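Local coordinates for protein alpha-rhamnosidase (PDB 6I60) that probably hydrolyses terminal non-reducing alpha-L-rhamnose residues from alpha-L-rhamnosides, including those of natural flavonoids, at residues F183-K188 / K236-G241; K190-Y195 / V269-E274; C470-I475 / I783-T788; Y776-Y781 / H852-L857. One frame throughout, in Å; residues are numbered along the deposited sequence.

Interaction 1 (F183-K188 / K236-G241)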
loop_
_atom_site.group_PDB
_atom_site.type_symbol
_atom_site.label_atom_id
_atom_site.label_comp_id
_atom_site.label_asym_id
_atom_site.label_seq_id
_atom_site.Cartn_x
_atom_site.Cartn_y
_atom_site.Cartn_z
ATOM N N PHE A 183 3.064 8.460 37.936
ATOM C CA PHE A 183 1.770 8.908 38.426
ATOM C C PHE A 183 1.193 7.839 39.342
ATOM O O PHE A 183 1.619 6.681 39.324
ATOM C CB PHE A 183 0.798 9.225 37.279
ATOM C CG PHE A 183 0.504 8.055 36.383
ATOM C CD1 PHE A 183 1.379 7.704 35.366
ATOM C CD2 PHE A 183 -0.657 7.315 36.544
ATOM C CE1 PHE A 183 1.108 6.632 34.535
ATOM C CE2 PHE A 183 -0.935 6.243 35.713
ATOM C CZ PHE A 183 -0.051 5.902 34.709
ATOM N N SER A 184 0.216 8.240 40.151
ATOM C CA SER A 184 -0.374 7.371 41.159
ATOM C C SER A 184 -1.849 7.140 40.862
ATOM O O SER A 184 -2.547 8.039 40.383
ATOM C CB SER A 184 -0.210 7.967 42.560
ATOM O OG SER A 184 1.026 7.578 43.136
ATOM N N ILE A 185 -2.315 5.925 41.148
ATOM C CA ILE A 185 -3.707 5.536 40.960
ATOM C C ILE A 185 -4.226 4.954 42.268
ATOM O O ILE A 185 -3.503 4.234 42.966
ATOM C CB ILE A 185 -3.865 4.519 39.808
ATOM C CG1 ILE A 185 -3.167 5.022 38.542
ATOM C CG2 ILE A 185 -5.334 4.246 39.526
ATOM C CD1 ILE A 185 -3.859 6.201 37.886
ATOM N N SER A 186 -5.476 5.274 42.605
ATOM C CA SER A 186 -6.091 4.757 43.823
ATOM C C SER A 186 -7.436 4.106 43.521
ATOM O O SER A 186 -7.580 2.884 43.646
ATOM C CB SER A 186 -6.255 5.874 44.855
ATOM O OG SER A 186 -6.540 7.110 44.225
ATOM N N LYS A 187 -8.424 4.910 43.130
ATOM C CA LYS A 187 -9.726 4.382 42.744
ATOM C C LYS A 187 -9.601 3.517 41.494
ATOM O O LYS A 187 -8.768 3.769 40.619
ATOM C CB LYS A 187 -10.710 5.524 42.494
ATOM N N LYS A 188 -10.441 2.486 41.409
ATOM C CA LYS A 188 -10.276 1.510 40.341
ATOM C C LYS A 188 -10.737 2.069 39.003
ATOM O O LYS A 188 -11.762 2.748 38.906
ATOM C CB LYS A 188 -11.008 0.203 40.659
ATOM C CG LYS A 188 -10.283 -0.710 41.672
ATOM C CD LYS A 188 -8.731 -0.618 41.665
ATOM C CE LYS A 188 -8.029 -1.020 40.356
ATOM N NZ LYS A 188 -6.778 -0.215 40.206
ATOM N N LYS A 236 -5.905 -2.505 30.881
ATOM C CA LYS A 236 -5.385 -3.602 31.689
ATOM C C LYS A 236 -3.873 -3.505 31.841
ATOM O O LYS A 236 -3.174 -4.523 31.826
ATOM C CB LYS A 236 -5.770 -4.951 31.074
ATOM C CG LYS A 236 -7.265 -5.254 31.095
ATOM C CD LYS A 236 -7.917 -4.791 32.389
ATOM C CE LYS A 236 -8.733 -5.905 33.025
ATOM N NZ LYS A 236 -8.612 -5.900 34.509
ATOM N N ASN A 237 -3.361 -2.281 31.984
ATOM C CA ASN A 237 -1.940 -2.062 32.218
ATOM C C ASN A 237 -1.692 -1.055 33.334
ATOM O O ASN A 237 -0.538 -0.663 33.544
ATOM C CB ASN A 237 -1.244 -1.577 30.938
ATOM C CG ASN A 237 -0.995 -2.693 29.945
ATOM O OD1 ASN A 237 -1.289 -2.558 28.758
ATOM N ND2 ASN A 237 -0.439 -3.801 30.424
ATOM N N ILE A 238 -2.728 -0.639 34.062
ATOM C CA ILE A 238 -2.624 0.524 34.936
ATOM C C ILE A 238 -2.070 0.186 36.321
ATOM O O ILE A 238 -1.393 1.023 36.929
ATOM C CB ILE A 238 -4.002 1.208 35.027
ATOM C CG1 ILE A 238 -4.270 2.016 33.755
ATOM C CG2 ILE A 238 -4.109 2.113 36.250
ATOM C CD1 ILE A 238 -3.101 2.874 33.314
ATOM N N ARG A 239 -2.328 -1.023 36.830
ATOM C CA ARG A 239 -1.876 -1.436 38.158
ATOM C C ARG A 239 -2.541 -0.588 39.239
ATOM O O ARG A 239 -3.446 0.200 38.948
ATOM C CB ARG A 239 -0.346 -1.357 38.267
ATOM C CG ARG A 239 0.295 -2.390 39.178
ATOM C CD ARG A 239 1.769 -2.073 39.398
ATOM N NE ARG A 239 2.494 -3.196 39.985
ATOM C CZ ARG A 239 2.860 -4.286 39.318
ATOM N NH1 ARG A 239 2.573 -4.411 38.028
ATOM N NH2 ARG A 239 3.517 -5.256 39.941
ATOM N N ASP A 240 -2.106 -0.742 40.489
ATOM C CA ASP A 240 -2.743 -0.033 41.591
ATOM C C ASP A 240 -1.950 1.197 42.010
ATOM O O ASP A 240 -2.213 2.302 41.525
ATOM C CB ASP A 240 -2.936 -0.964 42.790
ATOM C CG ASP A 240 -3.957 -0.434 43.778
ATOM O OD1 ASP A 240 -4.890 0.278 43.350
ATOM O OD2 ASP A 240 -3.825 -0.727 44.984
ATOM N N GLY A 241 -0.980 1.014 42.905
ATOM C CA GLY A 241 -0.275 2.124 43.523
ATOM C C GLY A 241 0.536 2.999 42.588
ATOM O O GLY A 241 -0.020 3.813 41.846
#
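Ile-185 and Gly-241 bring the two backbones within reach of each other where the chain leaves strand 171-184, the touching parts running 101° apart from end to end. The amide N of Ile-185 donates to the carbonyl O of Gly-241 at 3.2 Å, a nearly straight bond lying in the carbonyl plane. It continues the pairing of strand 171-184 with strand 242-250, in which Phe-183 already bonds to the backbone of Asn-243.

Next to this bond the two isoleucines meet. With CG2 of Ile-238 turned opposite its own backbone N, that methyl lies 3.8 Å from CG1 and 4.1 Å from CG2 of Ile-185, the two side chains crossing at about a right angle. CD1 of Ile-185 also reaches the edge of the Phe-183 ring. Ile-189 and Ala-192 touch Ile-238, and Tyr-273 touches Ile-185, so the apolar patch extends into the neighbouring sheet.

On the outer side, Lys-188 folds its bent chain back across Asp-240. NZ stands 3.7 Å from OD1 of Asp-240, a long salt bridge, with Arg-239 O 3.6 Å from the same NZ.

Both segments thus belong to connections that pass between two beta layers of the N-terminal rhamnosidase region. One direct backbone bond and buried aliphatic contacts define the crossing, while the exposed ion pair, being long, probably adds only a modest electrostatic attraction.

Interaction 2 (K190-Y195 / V269-E274)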
loop_
_atom_site.group_PDB
_atom_site.type_symbol
_atom_site.label_atom_id
_atom_site.label_comp_id
_atom_site.label_asym_id
_atom_site.label_seq_id
_atom_site.Cartn_x
_atom_site.Cartn_y
_atom_site.Cartn_z
ATOM N N LYS A 190 -11.921 2.459 35.023
ATOM C CA LYS A 190 -12.903 1.937 34.082
ATOM C C LYS A 190 -12.305 1.705 32.702
ATOM O O LYS A 190 -12.597 0.688 32.065
ATOM C CB LYS A 190 -14.092 2.896 33.975
ATOM C CG LYS A 190 -15.307 2.316 33.269
ATOM C CD LYS A 190 -16.569 3.090 33.619
ATOM C CE LYS A 190 -16.775 4.267 32.678
ATOM N NZ LYS A 190 -17.699 5.290 33.249
ATOM N N ARG A 191 -11.463 2.625 32.236
ATOM C CA ARG A 191 -10.759 2.486 30.970
ATOM C C ARG A 191 -9.572 3.438 30.978
ATOM O O ARG A 191 -9.537 4.406 31.741
ATOM C CB ARG A 191 -11.675 2.775 29.776
ATOM C CG ARG A 191 -11.936 4.252 29.548
ATOM C CD ARG A 191 -12.456 4.516 28.148
ATOM N NE ARG A 191 -13.187 5.777 28.074
ATOM C CZ ARG A 191 -13.249 6.543 26.990
ATOM N NH1 ARG A 191 -12.622 6.177 25.880
ATOM N NH2 ARG A 191 -13.938 7.675 27.016
ATOM N N ALA A 192 -8.597 3.147 30.119
ATOM C CA ALA A 192 -7.404 3.973 30.004
ATOM C C ALA A 192 -7.013 4.099 28.542
ATOM O O ALA A 192 -7.047 3.119 27.794
ATOM C CB ALA A 192 -6.235 3.393 30.811
ATOM N N ARG A 193 -6.644 5.313 28.142
ATOM C CA ARG A 193 -6.231 5.594 26.777
ATOM C C ARG A 193 -4.953 6.418 26.791
ATOM O O ARG A 193 -4.691 7.176 27.730
ATOM C CB ARG A 193 -7.322 6.337 26.000
ATOM C CG ARG A 193 -8.592 5.532 25.799
ATOM C CD ARG A 193 -8.329 4.297 24.957
ATOM N NE ARG A 193 -9.565 3.613 24.594
ATOM C CZ ARG A 193 -10.124 2.651 25.319
ATOM N NH1 ARG A 193 -9.555 2.254 26.448
ATOM N NH2 ARG A 193 -11.252 2.083 24.912
ATOM N N VAL A 194 -4.162 6.265 25.732
ATOM C CA VAL A 194 -2.856 6.904 25.615
ATOM C C VAL A 194 -2.719 7.422 24.190
ATOM O O VAL A 194 -2.807 6.644 23.236
ATOM C CB VAL A 194 -1.713 5.932 25.961
ATOM C CG1 VAL A 194 -0.442 6.311 25.241
ATOM C CG2 VAL A 194 -1.478 5.910 27.460
ATOM N N TYR A 195 -2.523 8.731 24.045
ATOM C CA TYR A 195 -2.479 9.392 22.740
ATOM C C TYR A 195 -1.088 9.990 22.566
ATOM O O TYR A 195 -0.809 11.085 23.063
ATOM C CB TYR A 195 -3.567 10.459 22.626
ATOM C CG TYR A 195 -4.940 10.009 23.084
ATOM C CD1 TYR A 195 -5.280 10.005 24.431
ATOM C CD2 TYR A 195 -5.899 9.600 22.167
ATOM C CE1 TYR A 195 -6.532 9.596 24.853
ATOM C CE2 TYR A 195 -7.157 9.192 22.581
ATOM C CZ TYR A 195 -7.467 9.190 23.924
ATOM O OH TYR A 195 -8.716 8.783 24.334
ATOM N N VAL A 269 -2.423 10.906 28.684
ATOM C CA VAL A 269 -2.856 9.582 29.133
ATOM C C VAL A 269 -4.221 9.738 29.795
ATOM O O VAL A 269 -4.322 9.956 31.005
ATOM C CB VAL A 269 -1.849 8.939 30.089
ATOM C CG1 VAL A 269 -2.299 7.538 30.479
ATOM C CG2 VAL A 269 -0.464 8.911 29.461
ATOM N N LEU A 270 -5.288 9.589 29.013
ATOM C CA LEU A 270 -6.633 9.636 29.572
ATOM C C LEU A 270 -6.879 8.425 30.464
ATOM O O LEU A 270 -6.603 7.286 30.078
ATOM C CB LEU A 270 -7.674 9.691 28.452
ATOM C CG LEU A 270 -9.150 9.923 28.810
ATOM C CD1 LEU A 270 -9.896 8.609 29.026
ATOM C CD2 LEU A 270 -9.300 10.831 30.024
ATOM N N VAL A 271 -7.403 8.676 31.662
ATOM C CA VAL A 271 -7.785 7.628 32.599
ATOM C C VAL A 271 -9.187 7.938 33.109
ATOM O O VAL A 271 -9.446 9.046 33.591
ATOM C CB VAL A 271 -6.793 7.511 33.772
ATOM C CG1 VAL A 271 -7.470 6.900 34.988
ATOM C CG2 VAL A 271 -5.584 6.683 33.366
ATOM N N GLU A 272 -10.088 6.966 32.991
ATOM C CA GLU A 272 -11.471 7.111 33.427
ATOM C C GLU A 272 -11.759 6.092 34.518
ATOM O O GLU A 272 -11.418 4.913 34.379
ATOM C CB GLU A 272 -12.444 6.929 32.258
ATOM C CG GLU A 272 -13.865 6.589 32.682
ATOM C CD GLU A 272 -14.908 7.124 31.722
ATOM O OE1 GLU A 272 -14.829 6.805 30.517
ATOM O OE2 GLU A 272 -15.809 7.864 32.171
ATOM N N TYR A 273 -12.383 6.548 35.599
ATOM C CA TYR A 273 -12.730 5.693 36.722
ATOM C C TYR A 273 -14.178 5.228 36.612
ATOM O O TYR A 273 -14.968 5.743 35.817
ATOM C CB TYR A 273 -12.493 6.428 38.044
ATOM C CG TYR A 273 -11.082 6.950 38.195
ATOM C CD1 TYR A 273 -10.053 6.112 38.605
ATOM C CD2 TYR A 273 -10.778 8.277 37.917
ATOM C CE1 TYR A 273 -8.760 6.583 38.740
ATOM C CE2 TYR A 273 -9.489 8.756 38.050
ATOM C CZ TYR A 273 -8.484 7.905 38.462
ATOM O OH TYR A 273 -7.198 8.376 38.595
ATOM N N GLU A 274 -14.521 4.231 37.432
ATOM C CA GLU A 274 -15.856 3.645 37.387
ATOM C C GLU A 274 -16.940 4.624 37.818
ATOM O O GLU A 274 -18.106 4.433 37.458
ATOM C CB GLU A 274 -15.910 2.390 38.262
ATOM C CG GLU A 274 -15.550 1.106 37.530
ATOM C CD GLU A 274 -14.998 0.040 38.458
ATOM O OE1 GLU A 274 -15.199 -1.159 38.174
ATOM O OE2 GLU A 274 -14.363 0.400 39.473
#
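Val-194 and Val-269 lie side by side at the apolar centre, CG2 of Val-194 3.5 Å from CG1 of Val-269. Ala-192 and Val-271 extend the same face of the sheet, and Leu-204 and Ile-206 pack on Val-194. On the other face, CB of Leu-270 meets the edge of the Tyr-195 ring, 3.8 Å from CE1.

Strands 191-195 and 269-273 run antiparallel, and Arg-193 N donates to Leu-270 O at 2.8 Å. Toward the end of the pair the register slips: Lys-190 and Arg-191 both face Glu-272 in a classic beta bulge. Glu-272 O accepts both amides, from Lys-190 N at 2.6 Å and from Arg-191 N at 3.1 Å.

The Glu-272 carboxylate splits its oxygens between the same two residues. Arg-191 CG sits between its backbone N and carbonyl carbon (chi1 77°), and the chain then extends until NE donates to OE1 of Glu-272 at 3.1 Å. That bond is almost straight and in the guanidinium plane, which stands 36° from the carboxylate plane. The Lys-190 side chain lies alongside, and NZ makes a weak 3.4 Å bond to OE2 of Glu-272 within a salt bridge. A glutamine in place of Glu-272 would probably leave both cations without their shared negative mate.

Arg-191 also reaches Cys-110 O and, with Arg-193, Glu-136. The implied chemistry is a chain of alternating charges linking this face of the sheet to the N-terminal immunoglobulin-like domain.

Interaction 3 (C470-I475 / I783-T788)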
loop_
_atom_site.group_PDB
_atom_site.type_symbol
_atom_site.label_atom_id
_atom_site.label_comp_id
_atom_site.label_asym_id
_atom_site.label_seq_id
_atom_site.Cartn_x
_atom_site.Cartn_y
_atom_site.Cartn_z
ATOM N N CYS A 470 -1.530 -20.302 -11.380
ATOM C CA CYS A 470 -1.540 -20.559 -12.809
ATOM C C CYS A 470 -1.058 -21.975 -13.082
ATOM O O CYS A 470 -0.423 -22.613 -12.238
ATOM C CB CYS A 470 -0.649 -19.554 -13.554
ATOM S SG CYS A 470 -1.182 -19.161 -15.218
ATOM N N SER A 471 -1.378 -22.465 -14.280
ATOM C CA SER A 471 -0.772 -23.698 -14.764
ATOM C C SER A 471 0.682 -23.486 -15.172
ATOM O O SER A 471 1.453 -24.451 -15.204
ATOM C CB SER A 471 -1.582 -24.254 -15.938
ATOM O OG SER A 471 -0.753 -24.924 -16.870
ATOM N N ASN A 472 1.065 -22.249 -15.474
ATOM C CA ASN A 472 2.439 -21.900 -15.811
ATOM C C ASN A 472 3.183 -21.551 -14.525
ATOM O O ASN A 472 2.778 -20.635 -13.801
ATOM C CB ASN A 472 2.457 -20.731 -16.801
ATOM C CG ASN A 472 3.861 -20.278 -17.168
ATOM O OD1 ASN A 472 4.590 -19.737 -16.338
ATOM N ND2 ASN A 472 4.234 -20.475 -18.428
ATOM N N GLU A 473 4.263 -22.283 -14.240
ATOM C CA GLU A 473 4.996 -22.054 -12.998
ATOM C C GLU A 473 5.866 -20.806 -13.067
ATOM O O GLU A 473 6.098 -20.164 -12.037
ATOM C CB GLU A 473 5.854 -23.274 -12.655
ATOM C CG GLU A 473 6.475 -23.231 -11.263
ATOM C CD GLU A 473 5.438 -23.208 -10.151
ATOM O OE1 GLU A 473 5.769 -22.736 -9.041
ATOM O OE2 GLU A 473 4.298 -23.664 -10.383
ATOM N N LEU A 474 6.353 -20.449 -14.257
ATOM C CA LEU A 474 7.124 -19.217 -14.395
ATOM C C LEU A 474 6.268 -17.999 -14.071
ATOM O O LEU A 474 6.740 -17.049 -13.436
ATOM C CB LEU A 474 7.698 -19.111 -15.809
ATOM C CG LEU A 474 8.256 -17.748 -16.226
ATOM C CD1 LEU A 474 9.551 -17.450 -15.491
ATOM C CD2 LEU A 474 8.468 -17.690 -17.728
ATOM N N ILE A 475 5.001 -18.014 -14.492
ATOM C CA ILE A 475 4.083 -16.937 -14.134
ATOM C C ILE A 475 3.843 -16.922 -12.628
ATOM O O ILE A 475 3.782 -15.854 -12.006
ATOM C CB ILE A 475 2.766 -17.078 -14.921
ATOM C CG1 ILE A 475 3.008 -16.826 -16.410
ATOM C CG2 ILE A 475 1.712 -16.120 -14.394
ATOM C CD1 ILE A 475 1.765 -16.960 -17.258
ATOM N N ILE A 783 5.116 -13.014 -24.633
ATOM C CA ILE A 783 6.043 -12.058 -24.036
ATOM C C ILE A 783 6.320 -12.427 -22.585
ATOM O O ILE A 783 7.470 -12.398 -22.130
ATOM C CB ILE A 783 5.483 -10.630 -24.165
ATOM C CG1 ILE A 783 5.556 -10.156 -25.617
ATOM C CG2 ILE A 783 6.232 -9.671 -23.255
ATOM C CD1 ILE A 783 4.538 -9.090 -25.963
ATOM N N VAL A 784 5.275 -12.796 -21.841
ATOM C CA VAL A 784 5.432 -13.119 -20.427
ATOM C C VAL A 784 6.239 -14.401 -20.253
ATOM O O VAL A 784 7.093 -14.495 -19.363
ATOM C CB VAL A 784 4.048 -13.214 -19.756
ATOM C CG1 VAL A 784 4.080 -14.162 -18.572
ATOM C CG2 VAL A 784 3.574 -11.834 -19.324
ATOM N N ASN A 785 6.002 -15.395 -21.111
ATOM C CA ASN A 785 6.662 -16.693 -21.006
ATOM C C ASN A 785 8.137 -16.656 -21.398
ATOM O O ASN A 785 8.783 -17.709 -21.392
ATOM C CB ASN A 785 5.922 -17.719 -21.870
ATOM C CG ASN A 785 6.064 -19.143 -21.348
ATOM O OD1 ASN A 785 5.155 -19.959 -21.494
ATOM N ND2 ASN A 785 7.209 -19.447 -20.744
ATOM N N GLN A 786 8.688 -15.493 -21.729
ATOM C CA GLN A 786 10.090 -15.407 -22.113
ATOM C C GLN A 786 10.993 -15.544 -20.893
ATOM O O GLN A 786 10.707 -14.999 -19.823
ATOM C CB GLN A 786 10.368 -14.087 -22.828
ATOM C CG GLN A 786 9.859 -14.050 -24.259
ATOM C CD GLN A 786 10.262 -15.277 -25.058
ATOM O OE1 GLN A 786 9.422 -16.107 -25.407
ATOM N NE2 GLN A 786 11.553 -15.394 -25.355
ATOM N N LYS A 787 12.088 -16.285 -21.062
ATOM C CA LYS A 787 13.093 -16.460 -20.023
ATOM C C LYS A 787 14.413 -15.787 -20.375
ATOM O O LYS A 787 15.403 -15.967 -19.658
ATOM C CB LYS A 787 13.321 -17.949 -19.751
ATOM C CG LYS A 787 12.453 -18.520 -18.643
ATOM C CD LYS A 787 12.695 -20.011 -18.468
ATOM C CE LYS A 787 11.460 -20.821 -18.831
ATOM N NZ LYS A 787 11.334 -22.043 -17.986
ATOM N N THR A 788 14.452 -15.019 -21.458
ATOM C CA THR A 788 15.655 -14.345 -21.914
ATOM C C THR A 788 15.479 -12.835 -21.814
ATOM O O THR A 788 14.377 -12.325 -21.594
ATOM C CB THR A 788 15.985 -14.749 -23.353
ATOM O OG1 THR A 788 14.791 -14.699 -24.143
ATOM C CG2 THR A 788 16.550 -16.159 -23.389
#
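Asn-472 and Asn-785 each turn CG opposite the backbone N (chi1 178° for Asn-472), which extends the two amides toward one another until ND2 of Asn-472 lies 3.2 Å from OD1 of Asn-785. Asn-472 is the N-cap of helix 473-488, in the six-hairpin glycosidase domain, whose helices build the (alpha/alpha)6 barrel of this family. The contact sets that helix start against the end of helix 777-784.

The two ends of the Asn-472 amide have separate tasks. OD1 accepts from Ile-475 N at 2.6 Å, the capping bond, while ND2 points to Asn-785 and makes a weak hydrogen bond to Tyr-781 OH. The two amide planes stand 80° apart, so the groups meet crosswise instead of stacking. An alanine at Asn-472 would probably leave the amide of Ile-475 without its cap and open a gap beside Asn-785.

Next to the cap, Leu-474 pushes a single methyl into the turn beyond helix 777-784. Its CD2 comes 3.7 Å from Asn-785 O, with Gln-786 O and the aliphatic part of Lys-787 slightly farther off. Deeper in, Ile-475 crosses Val-784 at about a right angle. Helix 826-835 closes over this pair, Phe-830 and Ile-834 touching Ile-475 and Trp-829 touching Val-784. At the heart of this packing, CG1 of Ile-475 rests 3.6 Å from CG1 of Val-784.

Interaction 4 (Y776-Y781 / H852-L857)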
loop_
_atom_site.group_PDB
_atom_site.type_symbol
_atom_site.label_atom_id
_atom_site.label_comp_id
_atom_site.label_asym_id
_atom_site.label_seq_id
_atom_site.Cartn_x
_atom_site.Cartn_y
_atom_site.Cartn_z
ATOM N N TYR A 776 -5.271 -9.984 -29.393
ATOM C CA TYR A 776 -3.938 -10.559 -29.558
ATOM C C TYR A 776 -3.361 -10.964 -28.207
ATOM O O TYR A 776 -2.234 -10.614 -27.850
ATOM C CB TYR A 776 -3.011 -9.585 -30.279
ATOM C CG TYR A 776 -3.325 -9.426 -31.748
ATOM C CD1 TYR A 776 -2.955 -10.402 -32.667
ATOM C CD2 TYR A 776 -3.996 -8.303 -32.218
ATOM C CE1 TYR A 776 -3.241 -10.262 -34.011
ATOM C CE2 TYR A 776 -4.287 -8.154 -33.561
ATOM C CZ TYR A 776 -3.908 -9.137 -34.453
ATOM O OH TYR A 776 -4.193 -8.995 -35.792
ATOM N N ASP A 777 -4.141 -11.725 -27.435
ATOM C CA ASP A 777 -3.673 -12.190 -26.135
ATOM C C ASP A 777 -2.575 -13.239 -26.254
ATOM O O ASP A 777 -1.813 -13.430 -25.300
ATOM C CB ASP A 777 -4.844 -12.743 -25.318
ATOM C CG ASP A 777 -5.753 -13.652 -26.131
ATOM O OD1 ASP A 777 -5.410 -13.965 -27.292
ATOM O OD2 ASP A 777 -6.813 -14.060 -25.605
ATOM N N GLU A 778 -2.475 -13.923 -27.399
ATOM C CA GLU A 778 -1.411 -14.906 -27.578
ATOM C C GLU A 778 -0.043 -14.242 -27.648
ATOM O O GLU A 778 0.946 -14.814 -27.174
ATOM C CB GLU A 778 -1.661 -15.735 -28.838
ATOM C CG GLU A 778 -2.960 -16.528 -28.816
ATOM C CD GLU A 778 -2.895 -17.732 -27.893
ATOM O OE1 GLU A 778 -1.773 -18.136 -27.513
ATOM O OE2 GLU A 778 -3.969 -18.273 -27.546
ATOM N N VAL A 779 0.035 -13.045 -28.233
ATOM C CA VAL A 779 1.301 -12.322 -28.289
ATOM C C VAL A 779 1.726 -11.886 -26.894
ATOM O O VAL A 779 2.906 -11.971 -26.532
ATOM C CB VAL A 779 1.183 -11.125 -29.251
ATOM C CG1 VAL A 779 2.460 -10.298 -29.240
ATOM C CG2 VAL A 779 0.858 -11.606 -30.660
ATOM N N ALA A 780 0.774 -11.418 -26.084
ATOM C CA ALA A 780 1.103 -10.981 -24.732
ATOM C C ALA A 780 1.576 -12.146 -23.872
ATOM O O ALA A 780 2.507 -11.997 -23.072
ATOM C CB ALA A 780 -0.106 -10.295 -24.095
ATOM N N TYR A 781 0.949 -13.316 -24.025
ATOM C CA TYR A 781 1.372 -14.482 -23.258
ATOM C C TYR A 781 2.778 -14.920 -23.649
ATOM O O TYR A 781 3.572 -15.317 -22.786
ATOM C CB TYR A 781 0.379 -15.626 -23.454
ATOM C CG TYR A 781 0.737 -16.885 -22.699
ATOM C CD1 TYR A 781 0.417 -17.026 -21.357
ATOM C CD2 TYR A 781 1.397 -17.933 -23.329
ATOM C CE1 TYR A 781 0.744 -18.174 -20.661
ATOM C CE2 TYR A 781 1.730 -19.085 -22.642
ATOM C CZ TYR A 781 1.399 -19.201 -21.308
ATOM O OH TYR A 781 1.725 -20.344 -20.614
ATOM N N HIS A 852 -8.978 -16.047 -20.369
ATOM C CA HIS A 852 -8.179 -16.058 -21.592
ATOM C C HIS A 852 -7.239 -17.253 -21.549
ATOM O O HIS A 852 -6.078 -17.131 -21.134
ATOM C CB HIS A 852 -7.403 -14.751 -21.758
ATOM C CG HIS A 852 -8.261 -13.585 -22.142
ATOM N ND1 HIS A 852 -8.118 -12.919 -23.340
ATOM C CD2 HIS A 852 -9.277 -12.972 -21.490
ATOM C CE1 HIS A 852 -9.006 -11.943 -23.407
ATOM N NE2 HIS A 852 -9.722 -11.955 -22.298
ATOM N N PRO A 853 -7.705 -18.429 -21.970
ATOM C CA PRO A 853 -6.827 -19.607 -21.980
ATOM C C PRO A 853 -5.913 -19.621 -23.194
ATOM O O PRO A 853 -6.268 -20.164 -24.246
ATOM C CB PRO A 853 -7.812 -20.781 -21.995
ATOM C CG PRO A 853 -9.088 -20.224 -22.564
ATOM C CD PRO A 853 -9.041 -18.719 -22.518
ATOM N N VAL A 854 -4.732 -19.027 -23.060
ATOM C CA VAL A 854 -3.809 -18.862 -24.172
ATOM C C VAL A 854 -2.610 -19.784 -23.969
ATOM O O VAL A 854 -2.386 -20.325 -22.886
ATOM C CB VAL A 854 -3.359 -17.398 -24.328
ATOM C CG1 VAL A 854 -4.464 -16.572 -24.956
ATOM C CG2 VAL A 854 -2.970 -16.830 -22.977
ATOM N N GLY A 855 -1.832 -19.956 -25.038
ATOM C CA GLY A 855 -0.618 -20.752 -24.959
ATOM C C GLY A 855 -0.909 -22.190 -24.583
ATOM O O GLY A 855 -1.846 -22.817 -25.088
ATOM N N ASP A 856 -0.089 -22.726 -23.677
ATOM C CA ASP A 856 -0.263 -24.074 -23.152
ATOM C C ASP A 856 -0.851 -24.070 -21.744
ATOM O O ASP A 856 -0.586 -24.985 -20.957
ATOM C CB ASP A 856 1.066 -24.828 -23.173
ATOM C CG ASP A 856 2.197 -24.037 -22.540
ATOM O OD1 ASP A 856 2.067 -22.801 -22.423
ATOM O OD2 ASP A 856 3.214 -24.653 -22.157
ATOM N N LEU A 857 -1.641 -23.053 -21.412
ATOM C CA LEU A 857 -2.255 -22.979 -20.093
ATOM C C LEU A 857 -3.344 -24.033 -19.951
ATOM O O LEU A 857 -4.134 -24.263 -20.872
ATOM C CB LEU A 857 -2.842 -21.587 -19.855
ATOM C CG LEU A 857 -1.844 -20.461 -19.586
ATOM C CD1 LEU A 857 -2.570 -19.151 -19.321
ATOM C CD2 LEU A 857 -0.930 -20.817 -18.425
#
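Asp-777 and His-852 meet with carboxylate and imidazole planes almost perpendicular, 88° apart. ND1 of His-852 donates to OD2 of Asp-777 at 2.9 Å, on the anti lone pair, while its NE2 is held by Glu-850. Two carboxylates on one imidazole would probably favour its protonated form.

Val-854 wedges in beside this pair. Its CG1 lies against Asp-777 CG at 3.4 Å, and its CG2 lies 3.6 Å from CB of Tyr-781, whose side chain slides past it in the opposite direction. With CG opposite the backbone N (chi1 180°), the Tyr-781 ring extends along the turn, bringing Val-854 O over the centre of one face. Leu-857 approaches the ring obliquely at CE1. At the far end, Tyr-781 OH donates to OD1 of Asp-856 at 3.1 Å, ring and carboxylate planes 79° apart.

The Glu-778 side chain likewise slides past Val-854, and its OE1 receives Gly-855 N at 3.1 Å, on the syn side. Gly-855 has positive phi, and a CB there would run into Tyr-781 CE2.

Glu-778 and Tyr-781 thus grip a type II' beta turn, Val-854 to Leu-857, while Asp-777 holds His-852 just ahead of it, docking the C-terminal beta domain on the helical glycosidase domain.

In the fold
The four contacts form two pairs at opposite sides of the chain's centre. Interactions 1 and 2 have centres about 10 Å apart and touch through Ile-238 on Ala-192, an apolar contact, and through the backbone O of Lys-187 against the Tyr-273 ring. Interactions 3 and 4, centres about 11 Å apart, use the two ends of helix 777-784 and meet where Ile-475 and Asn-472 reach Tyr-781 and Leu-857. Between the pairs lie long spans: centres of interactions 2 and 3 are about 56 Å apart, their nearest atoms about 42 Å. Separate triethylene glycol molecules, probably from crystallisation, lie about 4 Å from the side chain of Arg-191 and from that of Asp-777.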